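Long-range contacts in 3-oxo-glucose-6-phosphate:glutamate aminotransferase (Bacillus subtilis subsp. subtilis, PDB 4K2M), which catalyses the reversible pyridoxal phosphate-dependent transfer of an amino group from glutamate to 3-dehydro-glucose 6-phosphate, forming kanosamine 6-phosphate on the route to the antibiotic kanosamine: residues V357-R362 with A408-L413; V7-K12 with L32-S37; I272-H277 with K287-G292; P197-G202 with V221-C226. One frame throughout, in Å; residues are numbered along the deposited sequence.

Contact 1 of 4, residues V357-R362 with A408-L413; sequences VRTEDR and AHSQVL. With EDO (1,2-ethanediol), chain G.
R362, the first residue of helix 362-373, sends its side chain across to the backbone of 409-412. Its CB points toward that segment, and CG, anti to the backbone N (chi1 -174°), passes loosely by the CD1 methyl of L413, 4.4 Å from CG. CD then comes alongside the carbonyl oxygen of V412. A bend at chi3 (63°) turns NE and the rest of the guanidinium beneath the carbonyl of S410, whose O sits over the centre of one face and receives no hydrogen bond from it. At the tip, NH1 donates twice near the guanidinium plane: to V412 O at 2.9 Å, on a lone pair, and to H409 O at 2.8 Å, from above the carbonyl plane. NH2 gives a hydrogen to a water that in turn donates to H409 O. Arginine suits this place because one flat cation can donate to two carbonyls, H409 O and V412 O, from a single nitrogen; near the last turns of the helix its charge is probably also favourable.

Earlier in 357-362, T359 OG1 donates to S410 OG over 2.7 Å, and K407 NZ and K407 O complete this polar group. A second water bridges T359 O and S410 O. Q411 runs extended past V357, and its NE2 reaches V357 O at 3.2 Å from well above the carbonyl plane. In return V357 N donates to Q411 O, 2.9 Å away and nearly straight at 170°. The whole is an arginine gathering backbone carbonyls where helix 403-411 gives way to strand 412-415, beside the antiparallel pair 353-356/412-415 of the aminotransferase.

Contact 2 of 4, residues V7-K12 with L32-S37; sequences VKISGK and LVIEDS
V7 and L32 lie side by side, pointing the same way from two parallel strands, and the CD2 methyl of L32 leans across to V7 CB at 3.7 Å. I9 projects from the same face. With CG1 anti to the carbonyl carbon (chi1 -59°), its CD1 touches both L32 CB and I34 CG1, 4.2 Å from each. Aliphatic residues suit this face, where V7 and I9 are buried; beta-branched V7, I9 and I34 also suit an extended backbone. K8 and V33 form the other face and are likewise aligned side by side; the bent lysine chain lays CE 4.1 Å from V33 CB, while its NZ goes to Q6.

Three backbone bonds fix the parallel register: V33 N to V7 O, I9 N to V33 O, the shortest at 2.8 Å, and E35 N to I9 O. Beyond the strands, E35 reaches across with an extended chain, CG passing I9 O, and rests its carboxylate against S10, OE1 3.3 Å from CB. The hydroxyl of S10 accepts from K12 N in an ST turn and also bonds E15.

This is the beta-alpha-beta unit of the N-terminal domain: helix 13-24 joins the two strands and packs S18, L19, H22 and L23 onto V7, I9 and L32, while L47 touches I9 and I34.

Contact 3 of 4, residues I272-H277 with K287-G292; sequences IQFSYH and KVINFG. With O1G (3-deoxy-3-[(E)-({3-hydroxy-2-methyl-5-[(phosphonooxy)methyl]pyridin-4-yl}methylidene)amino]-6-O-phosphono-alpha-D-gluco pyranose), chain I.
The backbones come closest at H277 and G292, whose CA atoms are 3.8 Å apart, where the chain leaving helix 265-275 runs beside the returning loop without a hydrogen bond between the two segments. Glycine suits this spot: any CB on G292 would run into H277 C and Q273 O. Nearby, F274 turns its ring under I289, whose CD1 methyl stands 3.7 Å from the ring centroid and 1° off the normal, a nearly perfect CH-pi contact. The ring and the isoleucine chain cross at about a right angle. I289 reaches this position with CG1 in the crowded place between the backbone N and the carbonyl carbon (chi1 59°), and its CG2 touches Q273 OE1. The extended Q273 also lays its amide across V288, NE2 lying 3.6 Å from CG2.

In this aspartate aminotransferase fold the loop after helix 265-275 belongs to the dimer interface, and it delivers residues to the partner's active site. Y276, pointing away from 287-292, donates from OH to phosphate oxygen OP7 of the kanosamine 6-phosphate aldimine at 2.7 Å, its ring edge toward the oxygen. The PLP half of that adduct is held by S244 and Q227 of the second subunit. K287, bent at chi3, passes H277 O with CG, CD and CE, and its NZ is gripped by N290 O at 2.8 Å, by N158 of the second subunit and by E157 of the second subunit in a salt bridge.

Contact 4 of 4, residues P197-G202 with V221-C226; sequences PVHLYG and VIEDAC. With O1G (3-deoxy-3-[(E)-({3-hydroxy-2-methyl-5-[(phosphonooxy)methyl]pyridin-4-yl}methylidene)amino]-6-O-phosphono-alpha-D-gluco pyranose), chain C; EDO (1,2-ethanediol), chain G.
Strand 220-224 belongs to the central, largely parallel sheet of the aspartate aminotransferase fold, and the loop 197-202 leaves the C-terminal end of its parallel neighbour, strand 192-195, to continue beside it. The join is tightest around V198 and D224, a single backbone bridge. D224 N donates to P197 O at 2.9 Å, and H199 N to D224 O at 3.0 Å; both bonds run nearly along the C=O axis. Proline fits the start of the loop: it has no N-H to satisfy, and its CD rests 3.4 Å from I222 O. H199 swings its ring over to E223, where NE2 donates in the ring plane to OE1 at 2.6 Å, although the carboxylate is met from above, the two planes standing 82° apart. S205 holds the other ring nitrogen, ND1, and T241 holds E223 OE2, so this buried pair is fixed at both ends.

Toward the cofactor the two segments diverge, and a water donates to both H199 O and D224 O. Farther out Y201, well away from 221-226, takes a hydrogen bond from an ethanediol probably left by crystallisation. Facing the cofactor, V198 CG1 lies 3.7 Å from the pyridine methyl C2A. D224 has its CG anti to the backbone N (chi1 177°), which directs the carboxylate to the pyridine nitrogen; in this family such an aspartate probably keeps that nitrogen protonated. C226 N secures OD1 in an Asx turn, and T156 bonds OD2, the oxygen that lies 2.7 Å from the cofactor's N1'.

Contact 4 meets the pyridine ring of the adduct through its aspartate. Contact 3, centred about 25 Å from the centre of contact 4, serves the other active site of the dimer, since its tyrosine holds the sugar phosphate of an adduct whose PLP half rests in the second subunit. Contact 1 approaches contact 4 to about 5 Å between nearest atoms, and one ethanediol bridges them through H409 and Y201; the side chain of V412 is about 13 Å from the bound adduct. Contact 2, in the N-terminal domain, lies away from the annotated sites, about 10 Å from contact 4 at the nearest atoms.

Contact 1 of 4, residues V357-R362 with A408-L413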
# COMPACT_ATOMS: atom_id res chain seq x y z
N VAL A 357 18.06 22.38 22.73
CA VAL A 357 19.38 22.70 23.27
C VAL A 357 19.90 23.90 22.49
O VAL A 357 19.26 24.33 21.53
CB VAL A 357 20.35 21.50 23.13
CG1 VAL A 357 19.79 20.28 23.89
CG2 VAL A 357 20.54 21.16 21.67
N ARG A 358 21.04 24.46 22.88
CA ARG A 358 21.61 25.57 22.12
C ARG A 358 21.97 25.15 20.70
O ARG A 358 22.52 24.06 20.47
CB ARG A 358 22.83 26.15 22.83
CG ARG A 358 22.49 26.99 24.06
CD ARG A 358 23.77 27.42 24.77
NE ARG A 358 24.88 27.54 23.83
CZ ARG A 358 25.20 28.65 23.18
NH1 ARG A 358 24.48 29.75 23.38
NH2 ARG A 358 26.22 28.67 22.34
N THR A 359 21.65 26.01 19.73
CA THR A 359 21.95 25.72 18.33
C THR A 359 23.42 25.36 18.13
O THR A 359 23.76 24.41 17.42
CB THR A 359 21.62 26.95 17.47
OG1 THR A 359 20.21 27.21 17.56
CG2 THR A 359 22.00 26.71 16.02
N GLU A 360 24.29 26.12 18.81
CA GLU A 360 25.73 26.02 18.62
C GLU A 360 26.29 24.76 19.27
O GLU A 360 27.41 24.34 18.95
CB GLU A 360 26.42 27.25 19.22
CG GLU A 360 25.94 28.59 18.65
CD GLU A 360 24.68 29.12 19.33
OE1 GLU A 360 23.95 28.32 19.96
OE2 GLU A 360 24.41 30.34 19.23
N ASP A 361 25.52 24.14 20.16
CA ASP A 361 25.99 22.97 20.91
C ASP A 361 25.39 21.63 20.49
O ASP A 361 25.88 20.57 20.91
CB ASP A 361 25.71 23.17 22.41
CG ASP A 361 26.47 24.35 22.99
OD1 ASP A 361 27.49 24.73 22.42
OD2 ASP A 361 26.03 24.88 24.04
N ARG A 362 24.32 21.64 19.69
CA ARG A 362 23.58 20.40 19.43
C ARG A 362 24.40 19.29 18.79
O ARG A 362 24.35 18.15 19.24
CB ARG A 362 22.31 20.63 18.60
CG ARG A 362 21.46 19.35 18.47
CD ARG A 362 20.22 19.56 17.62
NE ARG A 362 20.56 19.90 16.24
CZ ARG A 362 19.65 20.27 15.34
NH1 ARG A 362 18.37 20.33 15.68
NH2 ARG A 362 20.02 20.59 14.10
N ALA A 408 13.81 26.89 15.80
CA ALA A 408 13.45 25.69 16.56
C ALA A 408 14.06 24.44 15.92
O ALA A 408 14.50 23.52 16.60
CB ALA A 408 11.94 25.55 16.66
N HIS A 409 14.07 24.42 14.59
CA HIS A 409 14.66 23.33 13.83
C HIS A 409 16.13 23.10 14.17
O HIS A 409 16.62 21.96 14.15
CB HIS A 409 14.52 23.62 12.34
CG HIS A 409 15.18 22.60 11.47
ND1 HIS A 409 14.81 21.27 11.47
CD2 HIS A 409 16.18 22.71 10.56
CE1 HIS A 409 15.55 20.61 10.60
NE2 HIS A 409 16.38 21.46 10.03
N SER A 410 16.85 24.18 14.47
CA SER A 410 18.27 24.10 14.79
C SER A 410 18.52 23.72 16.25
O SER A 410 19.65 23.38 16.63
CB SER A 410 18.95 25.45 14.49
OG SER A 410 18.60 26.41 15.48
N GLN A 411 17.48 23.75 17.07
CA GLN A 411 17.64 23.50 18.50
C GLN A 411 17.11 22.15 18.94
O GLN A 411 17.53 21.62 19.97
CB GLN A 411 16.91 24.58 19.30
CG GLN A 411 17.56 25.95 19.24
CD GLN A 411 16.90 26.90 20.20
OE1 GLN A 411 15.86 27.48 19.89
NE2 GLN A 411 17.46 27.02 21.40
N VAL A 412 16.17 21.60 18.18
CA VAL A 412 15.40 20.46 18.67
C VAL A 412 16.25 19.20 18.71
O VAL A 412 17.09 18.96 17.83
CB VAL A 412 14.11 20.22 17.83
CG1 VAL A 412 14.46 19.78 16.41
CG2 VAL A 412 13.18 19.19 18.51
N LEU A 413 16.04 18.41 19.75
CA LEU A 413 16.73 17.14 19.91
C LEU A 413 15.74 16.14 20.47
O LEU A 413 15.10 16.40 21.49
CB LEU A 413 17.91 17.30 20.89
CG LEU A 413 18.78 16.06 21.02
CD1 LEU A 413 19.30 15.69 19.63
CD2 LEU A 413 19.94 16.31 21.95
C1 EDO G . 12.40 20.47 13.66
O1 EDO G . 12.24 20.91 12.32
C2 EDO G . 11.39 21.15 14.57
O2 EDO G . 10.09 20.65 14.27
O HOH W 1 22.12 23.21 15.56
O HOH W 2 18.73 21.50 11.78

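Contact 2 of 4, residues V7-K12 with L32-S37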
# COMPACT_ATOMS: atom_id res chain seq x y z
N VAL A 7 -12.71 7.50 37.49
CA VAL A 7 -11.64 7.76 36.55
C VAL A 7 -11.94 6.92 35.33
O VAL A 7 -11.71 5.71 35.33
CB VAL A 7 -10.27 7.37 37.14
CG1 VAL A 7 -9.15 7.67 36.14
CG2 VAL A 7 -10.04 8.12 38.44
N LYS A 8 -12.49 7.54 34.29
CA LYS A 8 -12.84 6.81 33.08
C LYS A 8 -11.56 6.53 32.31
O LYS A 8 -10.86 7.47 31.90
CB LYS A 8 -13.77 7.64 32.19
CG LYS A 8 -15.12 7.97 32.83
CD LYS A 8 -16.01 6.74 32.85
CE LYS A 8 -16.71 6.58 34.18
NZ LYS A 8 -17.73 7.64 34.48
N ILE A 9 -11.24 5.26 32.12
CA ILE A 9 -10.07 4.91 31.32
C ILE A 9 -10.49 4.70 29.87
O ILE A 9 -11.00 3.64 29.51
CB ILE A 9 -9.35 3.67 31.85
CG1 ILE A 9 -8.90 3.91 33.29
CG2 ILE A 9 -8.15 3.33 30.98
CD1 ILE A 9 -8.42 2.66 34.00
N SER A 10 -10.27 5.73 29.05
CA SER A 10 -10.58 5.66 27.62
C SER A 10 -9.31 5.39 26.84
O SER A 10 -9.36 4.99 25.67
CB SER A 10 -11.15 6.99 27.15
OG SER A 10 -10.22 8.02 27.43
N GLY A 11 -8.17 5.63 27.48
CA GLY A 11 -6.88 5.52 26.82
C GLY A 11 -6.48 6.78 26.09
O GLY A 11 -5.40 6.84 25.48
N LYS A 12 -7.35 7.80 26.13
CA LYS A 12 -7.07 9.06 25.44
C LYS A 12 -6.18 9.95 26.30
O LYS A 12 -6.00 9.70 27.50
CB LYS A 12 -8.37 9.77 25.04
CG LYS A 12 -9.33 8.88 24.26
CD LYS A 12 -9.66 9.44 22.90
CE LYS A 12 -10.18 8.34 21.97
NZ LYS A 12 -11.47 7.75 22.43
N LEU A 32 -11.60 3.23 39.21
CA LEU A 32 -10.94 3.12 37.91
C LEU A 32 -11.82 2.29 36.98
O LEU A 32 -11.89 1.07 37.13
CB LEU A 32 -9.58 2.43 38.05
CG LEU A 32 -8.54 3.15 38.91
CD1 LEU A 32 -7.22 2.36 38.96
CD2 LEU A 32 -8.30 4.55 38.37
N VAL A 33 -12.48 2.95 36.04
CA VAL A 33 -13.46 2.28 35.18
C VAL A 33 -12.88 2.10 33.78
O VAL A 33 -12.64 3.08 33.09
CB VAL A 33 -14.76 3.10 35.10
CG1 VAL A 33 -15.77 2.41 34.17
CG2 VAL A 33 -15.35 3.29 36.48
N ILE A 34 -12.65 0.85 33.38
CA ILE A 34 -12.11 0.57 32.05
C ILE A 34 -13.23 0.64 31.01
O ILE A 34 -14.15 -0.16 31.05
CB ILE A 34 -11.49 -0.83 31.98
CG1 ILE A 34 -10.37 -0.97 33.01
CG2 ILE A 34 -10.95 -1.09 30.58
CD1 ILE A 34 -9.74 -2.37 33.08
N GLU A 35 -13.15 1.59 30.08
CA GLU A 35 -14.15 1.64 29.03
C GLU A 35 -14.09 0.39 28.16
O GLU A 35 -13.00 -0.12 27.85
CB GLU A 35 -14.01 2.91 28.19
CG GLU A 35 -14.21 4.18 29.01
CD GLU A 35 -14.20 5.44 28.16
OE1 GLU A 35 -13.96 5.33 26.94
OE2 GLU A 35 -14.43 6.53 28.73
N ASP A 36 -15.26 -0.11 27.80
CA ASP A 36 -15.34 -1.35 27.04
C ASP A 36 -14.97 -1.08 25.59
O ASP A 36 -15.83 -0.98 24.72
CB ASP A 36 -16.75 -1.96 27.14
CG ASP A 36 -16.82 -3.34 26.52
OD1 ASP A 36 -15.75 -3.93 26.26
OD2 ASP A 36 -17.95 -3.85 26.30
N SER A 37 -13.67 -0.95 25.35
CA SER A 37 -13.15 -0.77 24.00
C SER A 37 -11.99 -1.74 23.76
O SER A 37 -11.27 -2.11 24.69
CB SER A 37 -12.69 0.68 23.79
OG SER A 37 -12.11 0.84 22.50

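Contact 3 of 4, residues I272-H277 with K287-G292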
# COMPACT_ATOMS: atom_id res chain seq x y z
N ILE A 272 -14.18 7.22 -0.29
CA ILE A 272 -14.22 5.82 -0.72
C ILE A 272 -14.01 5.74 -2.22
O ILE A 272 -13.28 4.86 -2.69
CB ILE A 272 -15.55 5.15 -0.32
CG1 ILE A 272 -15.67 5.09 1.20
CG2 ILE A 272 -15.62 3.74 -0.90
CD1 ILE A 272 -17.05 4.67 1.70
N GLN A 273 -14.63 6.64 -2.98
CA GLN A 273 -14.48 6.62 -4.43
C GLN A 273 -13.03 6.87 -4.84
O GLN A 273 -12.48 6.13 -5.65
CB GLN A 273 -15.43 7.63 -5.11
CG GLN A 273 -16.89 7.32 -4.84
CD GLN A 273 -17.81 8.49 -5.15
OE1 GLN A 273 -17.35 9.62 -5.40
NE2 GLN A 273 -19.11 8.23 -5.14
N PHE A 274 -12.40 7.88 -4.25
CA PHE A 274 -10.99 8.15 -4.56
C PHE A 274 -10.04 7.03 -4.10
O PHE A 274 -9.00 6.81 -4.71
CB PHE A 274 -10.55 9.48 -3.94
CG PHE A 274 -10.78 10.66 -4.83
CD1 PHE A 274 -10.02 10.84 -5.98
CD2 PHE A 274 -11.74 11.61 -4.52
CE1 PHE A 274 -10.21 11.93 -6.80
CE2 PHE A 274 -11.95 12.72 -5.34
CZ PHE A 274 -11.18 12.88 -6.48
N SER A 275 -10.41 6.33 -3.03
CA SER A 275 -9.56 5.29 -2.45
C SER A 275 -9.59 4.02 -3.28
O SER A 275 -8.73 3.12 -3.14
CB SER A 275 -10.04 4.95 -1.03
OG SER A 275 -11.18 4.10 -1.09
N TYR A 276 -10.60 3.90 -4.13
CA TYR A 276 -10.75 2.69 -4.91
C TYR A 276 -11.22 2.94 -6.35
O TYR A 276 -12.38 2.70 -6.70
CB TYR A 276 -11.66 1.69 -4.18
CG TYR A 276 -11.54 0.27 -4.68
CD1 TYR A 276 -10.33 -0.40 -4.63
CD2 TYR A 276 -12.65 -0.40 -5.18
CE1 TYR A 276 -10.22 -1.72 -5.09
CE2 TYR A 276 -12.56 -1.71 -5.64
CZ TYR A 276 -11.34 -2.36 -5.58
OH TYR A 276 -11.23 -3.65 -6.02
N HIS A 277 -10.28 3.46 -7.15
CA HIS A 277 -10.40 3.51 -8.62
C HIS A 277 -11.48 4.43 -9.17
O HIS A 277 -11.72 4.45 -10.39
CB HIS A 277 -10.53 2.10 -9.19
CG HIS A 277 -9.29 1.27 -9.04
ND1 HIS A 277 -8.08 1.63 -9.60
CD2 HIS A 277 -9.06 0.11 -8.37
CE1 HIS A 277 -7.17 0.74 -9.28
NE2 HIS A 277 -7.74 -0.20 -8.55
N LYS A 287 -17.06 3.30 -12.76
CA LYS A 287 -16.53 4.59 -12.30
C LYS A 287 -17.62 5.65 -12.24
O LYS A 287 -18.49 5.71 -13.12
CB LYS A 287 -15.38 5.05 -13.18
CG LYS A 287 -14.16 4.16 -13.02
CD LYS A 287 -13.03 4.55 -13.97
CE LYS A 287 -12.61 5.99 -13.77
NZ LYS A 287 -11.24 6.23 -14.37
N VAL A 288 -17.57 6.48 -11.20
CA VAL A 288 -18.52 7.58 -11.07
C VAL A 288 -17.79 8.91 -10.89
O VAL A 288 -18.42 9.97 -10.89
CB VAL A 288 -19.51 7.38 -9.91
CG1 VAL A 288 -20.37 6.14 -10.14
CG2 VAL A 288 -18.77 7.27 -8.57
N ILE A 289 -16.47 8.85 -10.71
CA ILE A 289 -15.64 10.05 -10.79
C ILE A 289 -14.52 9.83 -11.80
O ILE A 289 -14.28 8.69 -12.21
CB ILE A 289 -15.08 10.49 -9.42
CG1 ILE A 289 -14.25 9.36 -8.79
CG2 ILE A 289 -16.23 10.91 -8.49
CD1 ILE A 289 -13.48 9.80 -7.55
N ASN A 290 -13.83 10.90 -12.19
CA ASN A 290 -12.87 10.82 -13.30
C ASN A 290 -11.81 9.74 -13.10
O ASN A 290 -11.49 8.99 -14.02
CB ASN A 290 -12.20 12.17 -13.54
CG ASN A 290 -13.17 13.20 -14.08
OD1 ASN A 290 -14.27 12.86 -14.53
ND2 ASN A 290 -12.78 14.47 -14.02
N PHE A 291 -11.27 9.66 -11.88
CA PHE A 291 -10.31 8.62 -11.56
C PHE A 291 -10.21 8.41 -10.06
O PHE A 291 -10.70 9.22 -9.27
CB PHE A 291 -8.92 9.00 -12.09
CG PHE A 291 -8.27 10.12 -11.34
CD1 PHE A 291 -7.41 9.86 -10.28
CD2 PHE A 291 -8.50 11.44 -11.72
CE1 PHE A 291 -6.81 10.91 -9.58
CE2 PHE A 291 -7.90 12.48 -11.04
CZ PHE A 291 -7.06 12.22 -9.96
N GLY A 292 -9.55 7.33 -9.67
CA GLY A 292 -9.28 7.10 -8.27
C GLY A 292 -7.98 6.33 -8.16
O GLY A 292 -7.34 6.06 -9.16
P O1G I . -3.07 -3.66 -8.86
C3A O1G I . -4.84 -5.33 -14.13
O3 O1G I . -5.60 -6.45 -14.26
C1 O1G I . -9.59 -7.37 -10.49
N1' O1G I . -3.48 -3.63 -15.03
C2 O1G I . -8.53 -6.91 -11.49
O2 O1G I . -8.54 -7.91 -12.56
C9A O1G I . -4.23 -4.73 -15.22
C2A O1G I . -4.38 -5.29 -16.63
C3 O1G I . -7.13 -6.82 -10.86
N3' O1G I . -6.35 -6.12 -11.90
O1 O1G I . -9.36 -8.73 -10.12
C4 O1G I . -7.15 -6.08 -9.51
O4 O1G I . -5.88 -6.51 -8.96
C4A O1G I . -4.67 -4.80 -12.85
C4B O1G I . -5.32 -5.40 -11.67
C5 O1G I . -8.24 -6.70 -8.64
O5 O1G I . -9.53 -6.59 -9.27
C5A O1G I . -3.89 -3.67 -12.69
C5T O1G I . -3.60 -2.94 -11.37
C6 O1G I . -8.46 -5.99 -7.33
C6A O1G I . -3.30 -3.10 -13.80
OP1 O1G I . -2.99 -2.18 -8.56
OP2 O1G I . -1.90 -4.41 -8.30
OP3 O1G I . -4.45 -4.22 -8.46
OP4 O1G I . -2.90 -3.87 -10.48
O6 O1G I . -9.38 -6.55 -6.46
P' O1G I . -9.16 -6.38 -4.87
OP6 O1G I . -7.75 -6.87 -4.59
OP7 O1G I . -9.37 -4.91 -4.56
OP8 O1G I . -10.24 -7.29 -4.29

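Contact 4 of 4, residues P197-G202 with V221-C226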
# COMPACT_ATOMS: atom_id res chain seq x y z
N PRO A 197 -3.07 21.55 9.41
CA PRO A 197 -2.25 21.51 10.62
C PRO A 197 -1.70 20.11 10.83
O PRO A 197 -2.35 19.12 10.47
CB PRO A 197 -3.25 21.84 11.74
CG PRO A 197 -4.59 21.46 11.19
CD PRO A 197 -4.52 21.67 9.70
N VAL A 198 -0.52 20.03 11.42
CA VAL A 198 0.08 18.74 11.76
C VAL A 198 0.23 18.63 13.27
O VAL A 198 0.76 19.54 13.92
CB VAL A 198 1.46 18.61 11.12
CG1 VAL A 198 2.08 17.24 11.47
CG2 VAL A 198 1.37 18.79 9.61
N HIS A 199 -0.21 17.52 13.83
CA HIS A 199 -0.05 17.34 15.27
C HIS A 199 1.31 16.72 15.50
O HIS A 199 1.45 15.53 15.78
CB HIS A 199 -1.19 16.50 15.86
CG HIS A 199 -2.53 17.07 15.52
ND1 HIS A 199 -2.77 18.42 15.50
CD2 HIS A 199 -3.68 16.47 15.13
CE1 HIS A 199 -4.02 18.65 15.12
NE2 HIS A 199 -4.59 17.49 14.89
N LEU A 200 2.34 17.54 15.34
CA LEU A 200 3.71 17.05 15.23
C LEU A 200 4.23 16.52 16.55
O LEU A 200 4.03 17.13 17.61
CB LEU A 200 4.62 18.19 14.75
CG LEU A 200 6.00 17.75 14.28
CD1 LEU A 200 5.91 16.74 13.12
CD2 LEU A 200 6.78 18.99 13.84
N TYR A 201 4.88 15.36 16.45
CA TYR A 201 5.47 14.64 17.58
C TYR A 201 4.39 14.11 18.52
O TYR A 201 4.71 13.54 19.57
CB TYR A 201 6.48 15.50 18.35
CG TYR A 201 7.50 16.20 17.47
CD1 TYR A 201 8.01 15.59 16.33
CD2 TYR A 201 7.96 17.45 17.80
CE1 TYR A 201 8.95 16.24 15.52
CE2 TYR A 201 8.90 18.10 17.01
CZ TYR A 201 9.39 17.48 15.88
OH TYR A 201 10.31 18.16 15.12
N GLY A 202 3.12 14.28 18.15
CA GLY A 202 2.01 13.85 19.00
C GLY A 202 1.36 14.98 19.78
O GLY A 202 0.42 14.75 20.56
N VAL A 221 -10.53 22.31 6.68
CA VAL A 221 -9.43 21.93 7.56
C VAL A 221 -9.25 20.43 7.47
O VAL A 221 -10.15 19.66 7.80
CB VAL A 221 -9.71 22.32 9.01
CG1 VAL A 221 -8.60 21.80 9.92
CG2 VAL A 221 -9.83 23.82 9.15
N ILE A 222 -8.08 20.01 7.01
CA ILE A 222 -7.77 18.60 7.03
C ILE A 222 -6.56 18.47 7.93
O ILE A 222 -5.53 19.11 7.68
CB ILE A 222 -7.50 18.05 5.61
CG1 ILE A 222 -6.89 16.64 5.67
CG2 ILE A 222 -6.64 19.02 4.78
CD1 ILE A 222 -6.91 15.91 4.31
N GLU A 223 -6.67 17.69 8.99
CA GLU A 223 -5.58 17.64 9.95
C GLU A 223 -4.75 16.39 9.75
O GLU A 223 -5.29 15.31 9.48
CB GLU A 223 -6.10 17.72 11.38
CG GLU A 223 -6.96 16.55 11.77
CD GLU A 223 -7.53 16.66 13.16
OE1 GLU A 223 -7.07 17.50 13.96
OE2 GLU A 223 -8.45 15.87 13.46
N ASP A 224 -3.43 16.55 9.83
CA ASP A 224 -2.52 15.42 9.72
C ASP A 224 -2.29 14.99 11.15
O ASP A 224 -1.50 15.59 11.88
CB ASP A 224 -1.20 15.89 9.10
CG ASP A 224 -0.17 14.80 9.01
OD1 ASP A 224 -0.31 13.76 9.69
OD2 ASP A 224 0.81 15.00 8.27
N ALA A 225 -2.99 13.94 11.56
CA ALA A 225 -2.85 13.41 12.91
C ALA A 225 -2.12 12.08 12.81
O ALA A 225 -2.32 11.18 13.65
CB ALA A 225 -4.22 13.22 13.55
N CYS A 226 -1.28 11.93 11.79
CA CYS A 226 -0.60 10.66 11.60
C CYS A 226 0.25 10.22 12.80
O CYS A 226 0.45 9.02 13.02
CB CYS A 226 0.19 10.64 10.29
SG CYS A 226 -0.91 10.63 8.84
P O1G C . 2.64 7.09 6.26
C3A O1G C . 4.13 11.59 9.61
O3 O1G C . 5.05 11.43 10.59
C1 O1G C . 9.52 8.21 9.66
N1' O1G C . 2.42 12.83 8.54
C2 O1G C . 8.30 9.13 9.74
O2 O1G C . 8.38 9.70 11.09
C9A O1G C . 3.32 12.73 9.54
C2A O1G C . 3.39 13.86 10.55
C3 O1G C . 6.96 8.41 9.51
N3' O1G C . 5.98 9.50 9.35
O1 O1G C . 9.59 7.32 10.79
C4 O1G C . 7.02 7.46 8.29
O4 O1G C . 5.90 6.59 8.56
C4A O1G C . 4.02 10.59 8.67
C4B O1G C . 4.88 9.39 8.71
C5 O1G C . 8.26 6.59 8.43
O5 O1G C . 9.45 7.38 8.49
C5A O1G C . 3.08 10.72 7.65
C5T O1G C . 2.82 9.72 6.51
C6 O1G C . 8.55 5.75 7.21
C6A O1G C . 2.30 11.87 7.61
OP1 O1G C . 2.35 7.43 4.81
OP2 O1G C . 1.66 6.13 6.84
OP3 O1G C . 4.13 6.74 6.48
OP4 O1G C . 2.34 8.48 7.08
O6 O1G C . 9.51 4.77 7.38
P' O1G C . 9.41 3.37 6.60
OP6 O1G C . 8.13 2.72 7.09
OP7 O1G C . 9.41 3.65 5.11
OP8 O1G C . 10.67 2.65 7.07
C1 EDO G . 12.40 20.47 13.66
O1 EDO G . 12.24 20.91 12.32
C2 EDO G . 11.39 21.15 14.57
O2 EDO G . 10.09 20.65 14.27
O HOH W 3 0.56 14.05 13.49